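Local coordinates for protein ulvan Lyase-PL25 (Pseudoalteromonas sp. PLSV, PDB 5UAM) that degrades ulvan, the main cell-wall polysaccharide of the green seaweeds Ulvales, acting as a polysaccharide lyase built on a beta-propeller fold, at residues I40-A45 against K101-I106; E62-A67 against I112-G117; D97-P102 against G117-Q122; Y164-K169 against Y222-K227; A414-I419 against A426-A431. One frame throughout, in Å; residues are numbered along the deposited sequence.

Contact 1: I40-A45 against K101-I106; sequences IVQHPA and KPTMLI
Lys101 NZ donates a hydrogen bond to Gln42 OE1, at 3.0 Å, and Met104 N gives a second one to Pro44 O; the first is made by side chains, the other by backbone. The amine sits above the amide plane of Gln42, about 50° out of it, and NZ also bonds to Asn98 O, so two oxygens grip this lysine, which probably binds substrate. The bond from Met104 N to Pro44 O is 2.8 Å long and nearly straight. Its oxygen also takes a CA-H...O contact from Thr103 CA at 3.5 Å, so one carbonyl, just after the cis peptide bond that precedes Pro44, ties down the start of strand 103-106.

The rest is van der Waals packing. The Gln42 and Lys101 side chains cross at about a right angle, with Lys101 CG against Gln42 CD at 3.5 Å. Gln42 gets there by a bend at chi2 (90°), which turns CD out of the line of the chain. Thr103 CG2 lies 3.3 Å from His43 O, while Met104 CE reaches to 3.6 Å from Ala45 O. An alanine in place of Gln42 would probably leave Lys101 NZ without the glutamine oxygen, with Asn98 O remaining, and open a gap against the lysine methylenes.

All the touching residues are buried. Strand 103-106 is an edge of its four-stranded sheet, pairing with strand 112-116 and bonding through Thr103 OG1 to Asn165 O; Met104 also packs on Tyr54 and Ser56 of strand 52-58, and Gln42 lies against Tyr164, the likely proton acceptor.

Contact 2: E62-A67 against I112-G117; sequences EDPYIA and IHIFYG
The hydroxyl of Tyr116 is hydrogen-bonded to the backbone N of Ile84, and this fixes the far end of a ring whose face is pressed by Pro64. No hydrogen bond passes directly between 62-67 and 112-117; carbon meets carbon throughout. Pro64 CG stands 3.8 Å from the centroid of the Tyr116 ring, a CH-pi contact over the face and shifted toward the rim. Beside it, Pro64 CD comes to 3.6 Å from Tyr116 CD2. In Tyr116, chi1 (72°) sets CG between the backbone N and the carbonyl carbon, and chi2 (-79°) turns the ring so that a face meets the proline. Replacing Tyr116 by an alanine would probably leave Pro64 facing a gap and Ile84 N without its hydroxyl.

Further along the strands the contact is aliphatic: Pro64 CB touches Ile114 CG2 at 3.9 Å, and Ile66 CD1 touches Ile112 CG2 at 3.8 Å. Trp152 of strand 152-154 packs on all three isoleucines. The two strands run roughly antiparallel, 151° between their directions, and the axes of the short segments 64-67 and 112-116 come within 8.9 Å, each in its own four-stranded sheet. Such face-to-face packing of hydrophobic side chains joins neighbouring blades of a beta-propeller.

Contact 3: D97-P102 against G117-Q122; sequences DNHGKP and GGHGGQ. With PO4 (phosphate ion), chain E.
His99 and His119 lie face to face, ring centroids 3.5 Å apart and planes only 11° from parallel, with His119 CE1 over the centre of the His99 ring. At the backbone the packing is tight. Gly100 and Gly117 bring their CA atoms within 3.8 Å, and a CB on Gly100 would clash with Gly117 CA. Gly117 N bonds to Gly100 O at 2.9 Å, in the carbonyl plane and on a lone pair.

Asp97 holds both imidazoles. Its OD2 uses the syn lone pair to take His119 ND1 at 2.7 Å, in the ring plane, and also bonds to His135 NE2. Its backbone O accepts His99 ND1 at 2.9 Å. OD1 accepts His99 N, also at 2.9 Å, closing an Asx turn that runs into the type I turn from Asn98 to Lys101. This is the active site: His99 is the likely proton donor of the lyase, and His119 probably binds substrate.

The NE2 edges of the two rings face a more open pocket, where both histidines are partly exposed. There a phosphate ion, probably from the crystallisation liquor, takes His99 NE2 on O3 (2.5 Å) and His119 NE2 on O4 (2.6 Å). Arg180 NH1 and His184 NE2 bond to the same ion.

Contact 4: Y164-K169 against Y222-K227; sequences YNQAIK and YAWAGK. With PO4 (phosphate ion), chain E.
Gln166 reaches over to strand 222-227 by a straight chain: CG is anti to the carbonyl carbon (chi1 -56°) and CD continues extended (chi2 177°). Its amide then bonds twice to the neighbouring backbone. OE1 takes Ala225 N at 2.8 Å, and NE2 gives a nearly straight bond to Ala223 O at 2.9 Å, with that oxygen in the amide plane. Holding both ends of the amide fixes its rotation. OE1 has a second donor in His43 NE2 and rests over one face of the Trp224 ring, which is itself stacked with His43. The buried amide thus stands in for the strand-to-strand bonds that the two backbones do not make here.

Toward the pocket, Tyr164, the likely proton acceptor, meets Tyr222, a probable substrate-binding residue. Their rings are oblique, with planes 68° apart, and Tyr164 CE2 lies 3.7 Å from Tyr222 CE2. Tyr222 OH bonds to phosphate O2 at 2.6 Å; Tyr164 OH is at 3.0 Å from the same O2, a weak and unsettled bond. Toward the other end Ile168 packs on carbon: its CD1 lies 3.7 Å from Gly226 CA, and Ile168 CG2 slides past Lys227 CG at 3.9 Å.

Strands 165-169 and 222-227 run nearly alongside in the same direction, the axes of their short segments 7.2 Å apart at the closest, consistent with inner strands of successive propeller blades. Strand 175-180 pairs with the first and strand 232-243 with the second; Phe178 packs on Ile168 and Ala225, while strand 303-311 flanks Trp224.

Contact 5: A414-I419 against A426-A431; sequences AISAFI and AQMLVA
Ala414 and Ala431 form an antiparallel hydrogen-bonded pair, part of the four-stranded sheet in which strand 30-33, near the N terminus, lies with three strands from the C-terminal end, consistent with the "Velcro" closure of a beta-propeller. Ala414 N donates to Ala431 O, and Ala431 N returns a 2.8 Å bond to Ala414 O. Ile415 and Val430 follow as a non-hydrogen-bonded pair. One step on, Ser416 N bonds to Leu429 O at 3.1 Å.

In the return bond a side chain acts as acceptor. Ser416 OG sits between its own backbone N and carbonyl carbon (chi1 69°), accepts Leu429 N at 3.0 Å and gives its proton to Ala417 O at 2.7 Å, so the hydroxyl is used both ways. Ser416 O, by contrast, is buried with no polar partner; Met428 CE lies against it at 3.4 Å. Gln427 O is taken by Ile419 N at 2.9 Å, from above the carbonyl plane. Toward strand 439-444, Gln427 and Met428 both face Val444, a classic beta bulge, and Gln427 NE2 is satisfied by Glu446 OE2 and Pro424 O. Phe418 N finds its acceptor in Asp364 OD2. The Phe418 ring has Gln427 O at its edge, while over one face, 4.3 Å from the centroid, stands Met428 CE.

From the N terminus, the loop 40-45 comes first, and contact 1 closes about 55 residues of chain when it meets 101-106. Contact 2 opens within that span, at 62-67, and ends beyond it at 112-117, so the two cross. Contact 3 crosses contact 2 likewise, closing a short loop from 97-102 to 117-122 and sharing Lys101 and Pro102 with contact 1. Glu62 joins contacts 2 and 3 through the backbone N atoms of Asp97 and Asn98. Contact 4 follows in series, tying two later blades, and shares the phosphate with contact 3. Contact 5, a tight loop near the C terminus, packs Ser416 and Ala417 on contact 1.

Contact 1: I40-A45 against K101-I106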
# COMPACT_ATOMS: atom_id res chain seq x y z
N ILE A 40 1.26 -2.55 2.68
CA ILE A 40 0.47 -2.84 1.48
C ILE A 40 0.09 -1.56 0.76
O ILE A 40 -0.04 -1.58 -0.47
CB ILE A 40 -0.73 -3.71 1.88
CG1 ILE A 40 -0.22 -5.15 2.11
CG2 ILE A 40 -1.81 -3.70 0.82
CD1 ILE A 40 -1.19 -6.04 2.81
N VAL A 41 -0.07 -0.44 1.46
CA VAL A 41 -0.56 0.77 0.79
C VAL A 41 0.50 1.40 -0.12
O VAL A 41 0.15 1.97 -1.17
CB VAL A 41 -1.14 1.77 1.79
CG1 VAL A 41 -0.10 2.37 2.68
CG2 VAL A 41 -1.92 2.87 1.02
N GLN A 42 1.78 1.36 0.24
CA GLN A 42 2.84 1.88 -0.63
C GLN A 42 3.20 0.78 -1.60
O GLN A 42 4.02 -0.09 -1.30
CB GLN A 42 4.07 2.35 0.13
CG GLN A 42 3.91 3.69 0.84
CD GLN A 42 3.39 3.59 2.27
OE1 GLN A 42 3.23 2.50 2.85
NE2 GLN A 42 3.15 4.75 2.85
N HIS A 43 2.60 0.83 -2.79
CA HIS A 43 2.76 -0.25 -3.74
C HIS A 43 2.79 0.30 -5.16
O HIS A 43 2.17 1.33 -5.45
CB HIS A 43 1.61 -1.26 -3.60
CG HIS A 43 0.31 -0.75 -4.11
ND1 HIS A 43 -0.18 -1.08 -5.36
CD2 HIS A 43 -0.55 0.16 -3.60
CE1 HIS A 43 -1.31 -0.43 -5.57
NE2 HIS A 43 -1.55 0.34 -4.52
N PRO A 44 3.48 -0.39 -6.07
CA PRO A 44 4.32 -1.56 -5.79
C PRO A 44 5.54 -1.24 -4.95
O PRO A 44 6.17 -0.19 -5.12
CB PRO A 44 4.81 -1.98 -7.19
CG PRO A 44 3.96 -1.28 -8.17
CD PRO A 44 3.46 -0.04 -7.49
N ALA A 45 5.86 -2.14 -4.02
CA ALA A 45 7.16 -2.09 -3.39
C ALA A 45 8.22 -2.81 -4.21
O ALA A 45 9.41 -2.50 -4.08
CB ALA A 45 7.09 -2.71 -1.98
N LYS A 101 7.92 5.49 3.12
CA LYS A 101 8.56 4.31 2.56
C LYS A 101 8.27 4.25 1.06
O LYS A 101 7.26 4.80 0.61
CB LYS A 101 8.10 3.05 3.29
CG LYS A 101 6.65 2.69 3.00
CD LYS A 101 6.19 1.44 3.74
CE LYS A 101 5.88 1.63 5.21
NZ LYS A 101 4.69 2.52 5.42
N PRO A 102 9.13 3.63 0.26
CA PRO A 102 9.11 3.86 -1.19
C PRO A 102 8.06 3.05 -1.94
O PRO A 102 7.68 1.94 -1.58
CB PRO A 102 10.50 3.43 -1.64
CG PRO A 102 10.91 2.42 -0.61
CD PRO A 102 10.37 2.93 0.68
N THR A 103 7.66 3.65 -3.07
CA THR A 103 6.82 3.06 -4.10
C THR A 103 7.60 3.12 -5.41
O THR A 103 8.21 4.15 -5.72
CB THR A 103 5.55 3.88 -4.22
OG1 THR A 103 4.84 3.73 -2.99
CG2 THR A 103 4.70 3.44 -5.38
N MET A 104 7.59 2.02 -6.17
CA MET A 104 8.41 1.87 -7.37
C MET A 104 7.58 1.81 -8.64
O MET A 104 6.45 1.33 -8.64
CB MET A 104 9.20 0.55 -7.27
CG MET A 104 10.24 0.36 -8.33
SD MET A 104 10.91 -1.34 -8.22
CE MET A 104 11.63 -1.30 -6.60
N LEU A 105 8.17 2.28 -9.75
CA LEU A 105 7.60 2.13 -11.09
C LEU A 105 8.74 2.08 -12.10
O LEU A 105 9.68 2.87 -12.02
CB LEU A 105 6.65 3.30 -11.40
CG LEU A 105 5.93 3.27 -12.74
CD1 LEU A 105 4.56 3.90 -12.60
CD2 LEU A 105 6.73 4.01 -13.82
N ILE A 106 8.64 1.19 -13.09
CA ILE A 106 9.60 1.14 -14.20
C ILE A 106 8.92 1.71 -15.44
O ILE A 106 7.88 1.21 -15.86
CB ILE A 106 10.11 -0.29 -14.47
CG1 ILE A 106 10.72 -0.87 -13.21
CG2 ILE A 106 11.10 -0.28 -15.66
CD1 ILE A 106 11.19 -2.33 -13.37

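Contact 2: E62-A67 against I112-G117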
# COMPACT_ATOMS: atom_id res chain seq x y z
N GLU A 62 14.95 6.60 7.30
CA GLU A 62 13.74 6.49 6.49
C GLU A 62 14.01 6.74 5.00
O GLU A 62 13.08 6.98 4.21
CB GLU A 62 12.60 7.38 7.02
CG GLU A 62 12.32 7.15 8.51
CD GLU A 62 11.02 7.75 9.01
OE1 GLU A 62 9.99 7.63 8.31
OE2 GLU A 62 11.05 8.29 10.14
N ASP A 63 15.27 6.64 4.59
CA ASP A 63 15.58 6.83 3.18
C ASP A 63 15.19 5.58 2.39
O ASP A 63 15.20 4.47 2.93
CB ASP A 63 17.08 7.09 2.99
CG ASP A 63 17.55 8.42 3.59
OD1 ASP A 63 16.72 9.35 3.70
OD2 ASP A 63 18.76 8.51 3.93
N PRO A 64 14.83 5.74 1.12
CA PRO A 64 14.44 4.58 0.31
C PRO A 64 15.67 3.83 -0.17
O PRO A 64 16.63 4.43 -0.67
CB PRO A 64 13.70 5.23 -0.87
CG PRO A 64 14.34 6.55 -1.01
CD PRO A 64 14.63 7.01 0.40
N TYR A 65 15.62 2.50 -0.04
CA TYR A 65 16.67 1.62 -0.52
C TYR A 65 16.09 0.64 -1.54
O TYR A 65 14.94 0.20 -1.43
CB TYR A 65 17.32 0.85 0.63
CG TYR A 65 18.29 1.71 1.40
CD1 TYR A 65 17.83 2.69 2.28
CD2 TYR A 65 19.66 1.61 1.20
CE1 TYR A 65 18.69 3.51 2.96
CE2 TYR A 65 20.55 2.44 1.88
CZ TYR A 65 20.06 3.39 2.77
OH TYR A 65 20.94 4.22 3.43
N ILE A 66 16.91 0.29 -2.53
CA ILE A 66 16.47 -0.55 -3.63
C ILE A 66 17.53 -1.61 -3.91
O ILE A 66 18.73 -1.34 -3.89
CB ILE A 66 16.16 0.27 -4.89
CG1 ILE A 66 15.72 -0.63 -6.02
CG2 ILE A 66 17.32 1.11 -5.27
CD1 ILE A 66 15.08 0.12 -7.19
N ALA A 67 17.08 -2.84 -4.14
CA ALA A 67 17.94 -3.94 -4.51
C ALA A 67 17.30 -4.70 -5.67
O ALA A 67 16.16 -4.44 -6.05
CB ALA A 67 18.15 -4.90 -3.32
N ILE A 112 13.95 3.48 -13.58
CA ILE A 112 13.26 3.08 -12.36
C ILE A 112 12.95 4.35 -11.58
O ILE A 112 13.85 5.16 -11.31
CB ILE A 112 14.12 2.10 -11.55
CG1 ILE A 112 14.50 0.91 -12.44
CG2 ILE A 112 13.39 1.64 -10.29
CD1 ILE A 112 15.68 0.16 -11.97
N HIS A 113 11.69 4.52 -11.22
CA HIS A 113 11.22 5.65 -10.45
C HIS A 113 10.89 5.20 -9.04
O HIS A 113 10.31 4.13 -8.84
CB HIS A 113 9.93 6.18 -11.06
CG HIS A 113 10.12 6.75 -12.42
ND1 HIS A 113 10.16 8.10 -12.67
CD2 HIS A 113 10.32 6.14 -13.61
CE1 HIS A 113 10.35 8.30 -13.96
NE2 HIS A 113 10.45 7.12 -14.55
N ILE A 114 11.26 6.03 -8.07
CA ILE A 114 10.98 5.80 -6.67
C ILE A 114 10.26 7.04 -6.13
O ILE A 114 10.78 8.15 -6.22
CB ILE A 114 12.26 5.49 -5.87
CG1 ILE A 114 12.85 4.14 -6.31
CG2 ILE A 114 11.98 5.51 -4.36
CD1 ILE A 114 12.08 2.94 -5.86
N PHE A 115 9.04 6.85 -5.63
CA PHE A 115 8.28 7.90 -4.97
C PHE A 115 8.36 7.64 -3.47
O PHE A 115 8.21 6.49 -3.04
CB PHE A 115 6.83 7.85 -5.46
CG PHE A 115 6.71 7.97 -6.95
CD1 PHE A 115 6.66 9.20 -7.58
CD2 PHE A 115 6.67 6.84 -7.73
CE1 PHE A 115 6.55 9.30 -8.96
CE2 PHE A 115 6.56 6.93 -9.11
CZ PHE A 115 6.50 8.16 -9.72
N TYR A 116 8.64 8.67 -2.68
CA TYR A 116 8.98 8.42 -1.29
C TYR A 116 8.95 9.73 -0.50
O TYR A 116 8.85 10.82 -1.06
CB TYR A 116 10.39 7.83 -1.20
CG TYR A 116 11.49 8.83 -1.51
CD1 TYR A 116 11.80 9.18 -2.82
CD2 TYR A 116 12.19 9.47 -0.49
CE1 TYR A 116 12.79 10.12 -3.09
CE2 TYR A 116 13.16 10.40 -0.76
CZ TYR A 116 13.45 10.73 -2.06
OH TYR A 116 14.43 11.68 -2.31
N GLY A 117 9.06 9.61 0.82
CA GLY A 117 9.43 10.72 1.66
C GLY A 117 8.30 11.57 2.22
O GLY A 117 8.55 12.37 3.12

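Contact 3: D97-P102 against G117-Q122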
# COMPACT_ATOMS: atom_id res chain seq x y z
N ASP A 97 8.56 7.75 11.29
CA ASP A 97 7.29 8.19 10.73
C ASP A 97 6.66 7.12 9.85
O ASP A 97 5.47 6.80 10.02
CB ASP A 97 7.49 9.49 9.95
CG ASP A 97 6.22 9.98 9.30
OD1 ASP A 97 5.72 9.31 8.38
OD2 ASP A 97 5.73 11.06 9.73
N ASN A 98 7.44 6.55 8.93
CA ASN A 98 7.11 5.41 8.09
C ASN A 98 6.23 5.74 6.90
O ASN A 98 6.07 4.88 6.02
CB ASN A 98 6.46 4.25 8.86
CG ASN A 98 7.28 3.78 10.01
OD1 ASN A 98 8.48 3.54 9.87
ND2 ASN A 98 6.66 3.67 11.17
N HIS A 99 5.66 6.93 6.80
CA HIS A 99 4.69 7.17 5.74
C HIS A 99 5.31 7.45 4.38
O HIS A 99 4.58 7.51 3.37
CB HIS A 99 3.79 8.34 6.10
CG HIS A 99 2.79 8.02 7.16
ND1 HIS A 99 3.15 7.75 8.47
CD2 HIS A 99 1.44 7.93 7.11
CE1 HIS A 99 2.06 7.51 9.18
NE2 HIS A 99 1.01 7.63 8.38
N GLY A 100 6.63 7.59 4.33
CA GLY A 100 7.34 7.85 3.11
C GLY A 100 8.17 6.70 2.61
O GLY A 100 9.05 6.89 1.77
N LYS A 101 7.92 5.49 3.12
CA LYS A 101 8.56 4.31 2.56
C LYS A 101 8.27 4.25 1.06
O LYS A 101 7.26 4.80 0.61
CB LYS A 101 8.10 3.05 3.29
CG LYS A 101 6.65 2.69 3.00
CD LYS A 101 6.19 1.44 3.74
CE LYS A 101 5.88 1.63 5.21
NZ LYS A 101 4.69 2.52 5.42
N PRO A 102 9.13 3.63 0.26
CA PRO A 102 9.11 3.86 -1.19
C PRO A 102 8.06 3.05 -1.94
O PRO A 102 7.68 1.94 -1.58
CB PRO A 102 10.50 3.43 -1.64
CG PRO A 102 10.91 2.42 -0.61
CD PRO A 102 10.37 2.93 0.68
N GLY A 117 9.06 9.61 0.82
CA GLY A 117 9.43 10.72 1.66
C GLY A 117 8.30 11.57 2.22
O GLY A 117 8.55 12.37 3.12
N GLY A 118 7.08 11.45 1.72
CA GLY A 118 6.03 12.40 2.08
C GLY A 118 5.16 11.95 3.24
O GLY A 118 4.72 10.80 3.30
N HIS A 119 4.86 12.89 4.13
CA HIS A 119 3.76 12.73 5.07
C HIS A 119 2.92 14.00 5.09
O HIS A 119 2.53 14.51 6.15
CB HIS A 119 4.21 12.30 6.45
CG HIS A 119 3.11 11.76 7.31
ND1 HIS A 119 3.34 11.31 8.59
CD2 HIS A 119 1.79 11.55 7.06
CE1 HIS A 119 2.20 10.88 9.11
NE2 HIS A 119 1.25 11.00 8.20
N GLY A 120 2.64 14.50 3.89
CA GLY A 120 1.71 15.60 3.70
C GLY A 120 2.33 16.97 3.52
O GLY A 120 1.59 17.96 3.43
N GLY A 121 3.65 17.07 3.45
CA GLY A 121 4.30 18.36 3.33
C GLY A 121 4.18 19.19 4.60
O GLY A 121 3.72 18.73 5.65
N GLN A 122 4.60 20.44 4.49
CA GLN A 122 4.58 21.35 5.62
C GLN A 122 4.49 22.77 5.08
O GLN A 122 4.52 22.99 3.86
CB GLN A 122 5.81 21.16 6.51
CG GLN A 122 7.14 21.34 5.79
CD GLN A 122 7.90 20.05 5.59
OE1 GLN A 122 8.11 19.27 6.55
NE2 GLN A 122 8.35 19.81 4.36
P PO4 E . -2.12 9.20 8.84
O1 PO4 E . -2.62 9.69 10.18
O2 PO4 E . -3.25 8.95 7.93
O3 PO4 E . -1.39 7.91 9.14
O4 PO4 E . -1.21 10.27 8.26

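Contact 4: Y164-K169 against Y222-K227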
# COMPACT_ATOMS: atom_id res chain seq x y z
N TYR A 164 1.11 8.42 0.89
CA TYR A 164 0.53 7.15 0.42
C TYR A 164 0.60 6.97 -1.10
O TYR A 164 -0.42 6.74 -1.77
CB TYR A 164 -0.89 6.94 0.93
CG TYR A 164 -1.06 6.93 2.42
CD1 TYR A 164 -0.36 6.04 3.21
CD2 TYR A 164 -1.93 7.81 3.05
CE1 TYR A 164 -0.56 6.01 4.56
CE2 TYR A 164 -2.12 7.80 4.38
CZ TYR A 164 -1.44 6.91 5.15
OH TYR A 164 -1.64 6.87 6.51
N ASN A 165 1.82 6.99 -1.62
CA ASN A 165 2.05 6.91 -3.06
C ASN A 165 1.72 5.53 -3.62
O ASN A 165 2.18 4.50 -3.11
CB ASN A 165 3.51 7.16 -3.37
CG ASN A 165 3.94 8.52 -2.99
OD1 ASN A 165 3.29 9.51 -3.34
ND2 ASN A 165 5.08 8.62 -2.31
N GLN A 166 0.99 5.53 -4.72
CA GLN A 166 0.58 4.31 -5.40
C GLN A 166 0.74 4.59 -6.88
O GLN A 166 0.10 5.50 -7.41
CB GLN A 166 -0.85 3.98 -5.02
CG GLN A 166 -0.99 3.88 -3.52
CD GLN A 166 -2.37 3.63 -3.06
OE1 GLN A 166 -3.01 2.68 -3.49
NE2 GLN A 166 -2.81 4.43 -2.10
N ALA A 167 1.64 3.86 -7.53
CA ALA A 167 2.05 4.20 -8.88
C ALA A 167 1.60 3.12 -9.86
O ALA A 167 1.87 1.94 -9.65
CB ALA A 167 3.57 4.35 -8.95
N ILE A 168 0.97 3.55 -10.95
CA ILE A 168 0.41 2.63 -11.94
C ILE A 168 0.83 3.09 -13.33
O ILE A 168 0.73 4.28 -13.65
CB ILE A 168 -1.13 2.58 -11.83
CG1 ILE A 168 -1.51 2.13 -10.42
CG2 ILE A 168 -1.71 1.63 -12.88
CD1 ILE A 168 -2.99 2.10 -10.18
N LYS A 169 1.31 2.16 -14.14
CA LYS A 169 1.64 2.43 -15.53
C LYS A 169 0.66 1.68 -16.43
O LYS A 169 0.45 0.47 -16.27
CB LYS A 169 3.06 1.98 -15.88
CG LYS A 169 3.49 2.42 -17.27
CD LYS A 169 4.94 2.06 -17.58
CE LYS A 169 5.13 0.59 -17.71
NZ LYS A 169 6.53 0.30 -18.24
N TYR A 222 -9.20 6.81 3.00
CA TYR A 222 -7.99 6.05 2.69
C TYR A 222 -8.28 5.15 1.51
O TYR A 222 -9.26 4.39 1.53
CB TYR A 222 -7.55 5.20 3.89
CG TYR A 222 -7.05 6.02 5.05
CD1 TYR A 222 -7.94 6.48 6.02
CD2 TYR A 222 -5.71 6.36 5.19
CE1 TYR A 222 -7.51 7.26 7.08
CE2 TYR A 222 -5.27 7.13 6.23
CZ TYR A 222 -6.17 7.56 7.21
OH TYR A 222 -5.74 8.33 8.26
N ALA A 223 -7.45 5.22 0.48
CA ALA A 223 -7.71 4.52 -0.77
C ALA A 223 -6.54 3.63 -1.16
O ALA A 223 -5.39 3.89 -0.80
CB ALA A 223 -7.98 5.53 -1.91
N TRP A 224 -6.85 2.59 -1.92
CA TRP A 224 -5.88 1.71 -2.54
C TRP A 224 -6.27 1.56 -4.00
O TRP A 224 -7.37 1.08 -4.32
CB TRP A 224 -5.86 0.34 -1.86
CG TRP A 224 -4.68 -0.54 -2.17
CD1 TRP A 224 -3.54 -0.66 -1.42
CD2 TRP A 224 -4.52 -1.42 -3.28
NE1 TRP A 224 -2.70 -1.57 -1.98
CE2 TRP A 224 -3.28 -2.06 -3.13
CE3 TRP A 224 -5.31 -1.75 -4.39
CZ2 TRP A 224 -2.80 -2.98 -4.05
CZ3 TRP A 224 -4.82 -2.68 -5.29
CH2 TRP A 224 -3.60 -3.27 -5.12
N ALA A 225 -5.38 2.00 -4.88
CA ALA A 225 -5.60 1.97 -6.32
C ALA A 225 -4.70 0.94 -6.96
O ALA A 225 -3.50 0.86 -6.65
CB ALA A 225 -5.29 3.33 -6.93
N GLY A 226 -5.25 0.14 -7.87
CA GLY A 226 -4.48 -0.85 -8.59
C GLY A 226 -5.01 -1.03 -10.00
O GLY A 226 -6.04 -0.47 -10.37
N LYS A 227 -4.30 -1.83 -10.78
CA LYS A 227 -4.74 -2.14 -12.13
C LYS A 227 -6.02 -2.95 -12.11
O LYS A 227 -6.22 -3.83 -11.26
CB LYS A 227 -3.68 -2.95 -12.84
CG LYS A 227 -2.65 -2.11 -13.50
CD LYS A 227 -3.16 -1.61 -14.84
CE LYS A 227 -2.01 -1.13 -15.70
NZ LYS A 227 -1.07 -2.23 -16.05
P PO4 E . -2.12 9.20 8.84
O1 PO4 E . -2.62 9.69 10.18
O2 PO4 E . -3.25 8.95 7.93
O3 PO4 E . -1.39 7.91 9.14
O4 PO4 E . -1.21 10.27 8.26

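Contact 5: A414-I419 against A426-A431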
# COMPACT_ATOMS: atom_id res chain seq x y z
N ALA A 414 6.08 -6.88 8.84
CA ALA A 414 5.47 -5.93 7.91
C ALA A 414 5.59 -6.53 6.53
O ALA A 414 6.64 -7.11 6.20
CB ALA A 414 6.21 -4.59 7.98
N ILE A 415 4.56 -6.37 5.70
CA ILE A 415 4.55 -6.97 4.36
C ILE A 415 4.21 -5.94 3.30
O ILE A 415 3.54 -4.93 3.56
CB ILE A 415 3.61 -8.18 4.25
CG1 ILE A 415 2.18 -7.83 4.69
CG2 ILE A 415 4.18 -9.34 5.09
CD1 ILE A 415 1.16 -8.90 4.26
N SER A 416 4.68 -6.19 2.09
CA SER A 416 4.25 -5.45 0.91
C SER A 416 3.01 -6.09 0.30
O SER A 416 2.62 -7.22 0.61
CB SER A 416 5.34 -5.46 -0.16
OG SER A 416 5.54 -6.75 -0.73
N ALA A 417 2.41 -5.36 -0.63
CA ALA A 417 1.49 -5.98 -1.57
C ALA A 417 2.26 -6.94 -2.46
O ALA A 417 3.50 -6.90 -2.55
CB ALA A 417 0.82 -4.91 -2.44
N PHE A 418 1.54 -7.83 -3.14
CA PHE A 418 2.21 -8.70 -4.10
C PHE A 418 2.98 -7.88 -5.13
O PHE A 418 2.50 -6.85 -5.62
CB PHE A 418 1.22 -9.60 -4.81
CG PHE A 418 0.72 -10.76 -3.98
CD1 PHE A 418 1.61 -11.71 -3.49
CD2 PHE A 418 -0.64 -10.96 -3.75
CE1 PHE A 418 1.15 -12.78 -2.76
CE2 PHE A 418 -1.09 -12.03 -3.01
CZ PHE A 418 -0.20 -12.94 -2.52
N ILE A 419 4.17 -8.38 -5.46
CA ILE A 419 5.05 -7.77 -6.45
C ILE A 419 4.39 -7.73 -7.81
O ILE A 419 3.72 -8.68 -8.25
CB ILE A 419 6.35 -8.58 -6.46
CG1 ILE A 419 7.09 -8.23 -5.17
CG2 ILE A 419 7.21 -8.34 -7.70
CD1 ILE A 419 8.28 -9.04 -4.93
N ALA A 426 9.16 -15.16 -6.30
CA ALA A 426 9.39 -13.85 -5.70
C ALA A 426 8.09 -13.04 -5.78
O ALA A 426 7.89 -12.24 -6.70
CB ALA A 426 10.54 -13.16 -6.43
N GLN A 427 7.25 -13.23 -4.78
CA GLN A 427 5.90 -12.69 -4.77
C GLN A 427 5.67 -11.57 -3.77
O GLN A 427 4.78 -10.76 -3.98
CB GLN A 427 4.91 -13.81 -4.48
CG GLN A 427 4.94 -14.87 -5.54
CD GLN A 427 3.77 -15.79 -5.46
OE1 GLN A 427 2.60 -15.37 -5.54
NE2 GLN A 427 4.06 -17.06 -5.33
N MET A 428 6.40 -11.53 -2.66
CA MET A 428 6.09 -10.56 -1.61
C MET A 428 7.37 -10.24 -0.86
O MET A 428 8.24 -11.10 -0.71
CB MET A 428 5.01 -11.12 -0.67
CG MET A 428 4.57 -10.18 0.44
SD MET A 428 3.26 -10.88 1.48
CE MET A 428 1.79 -10.54 0.50
N LEU A 429 7.44 -9.01 -0.36
CA LEU A 429 8.50 -8.57 0.53
C LEU A 429 8.04 -8.61 1.97
O LEU A 429 6.86 -8.36 2.27
CB LEU A 429 8.93 -7.15 0.16
CG LEU A 429 9.69 -7.09 -1.15
CD1 LEU A 429 9.64 -5.73 -1.78
CD2 LEU A 429 11.14 -7.49 -0.92
N VAL A 430 8.96 -8.94 2.88
CA VAL A 430 8.65 -9.13 4.29
C VAL A 430 9.76 -8.47 5.10
O VAL A 430 10.94 -8.61 4.75
CB VAL A 430 8.60 -10.62 4.67
CG1 VAL A 430 7.97 -10.80 6.06
CG2 VAL A 430 7.87 -11.43 3.64
N ALA A 431 9.40 -7.79 6.17
CA ALA A 431 10.34 -7.21 7.12
C ALA A 431 10.15 -7.85 8.48
O ALA A 431 9.03 -7.88 9.01
CB ALA A 431 10.13 -5.69 7.21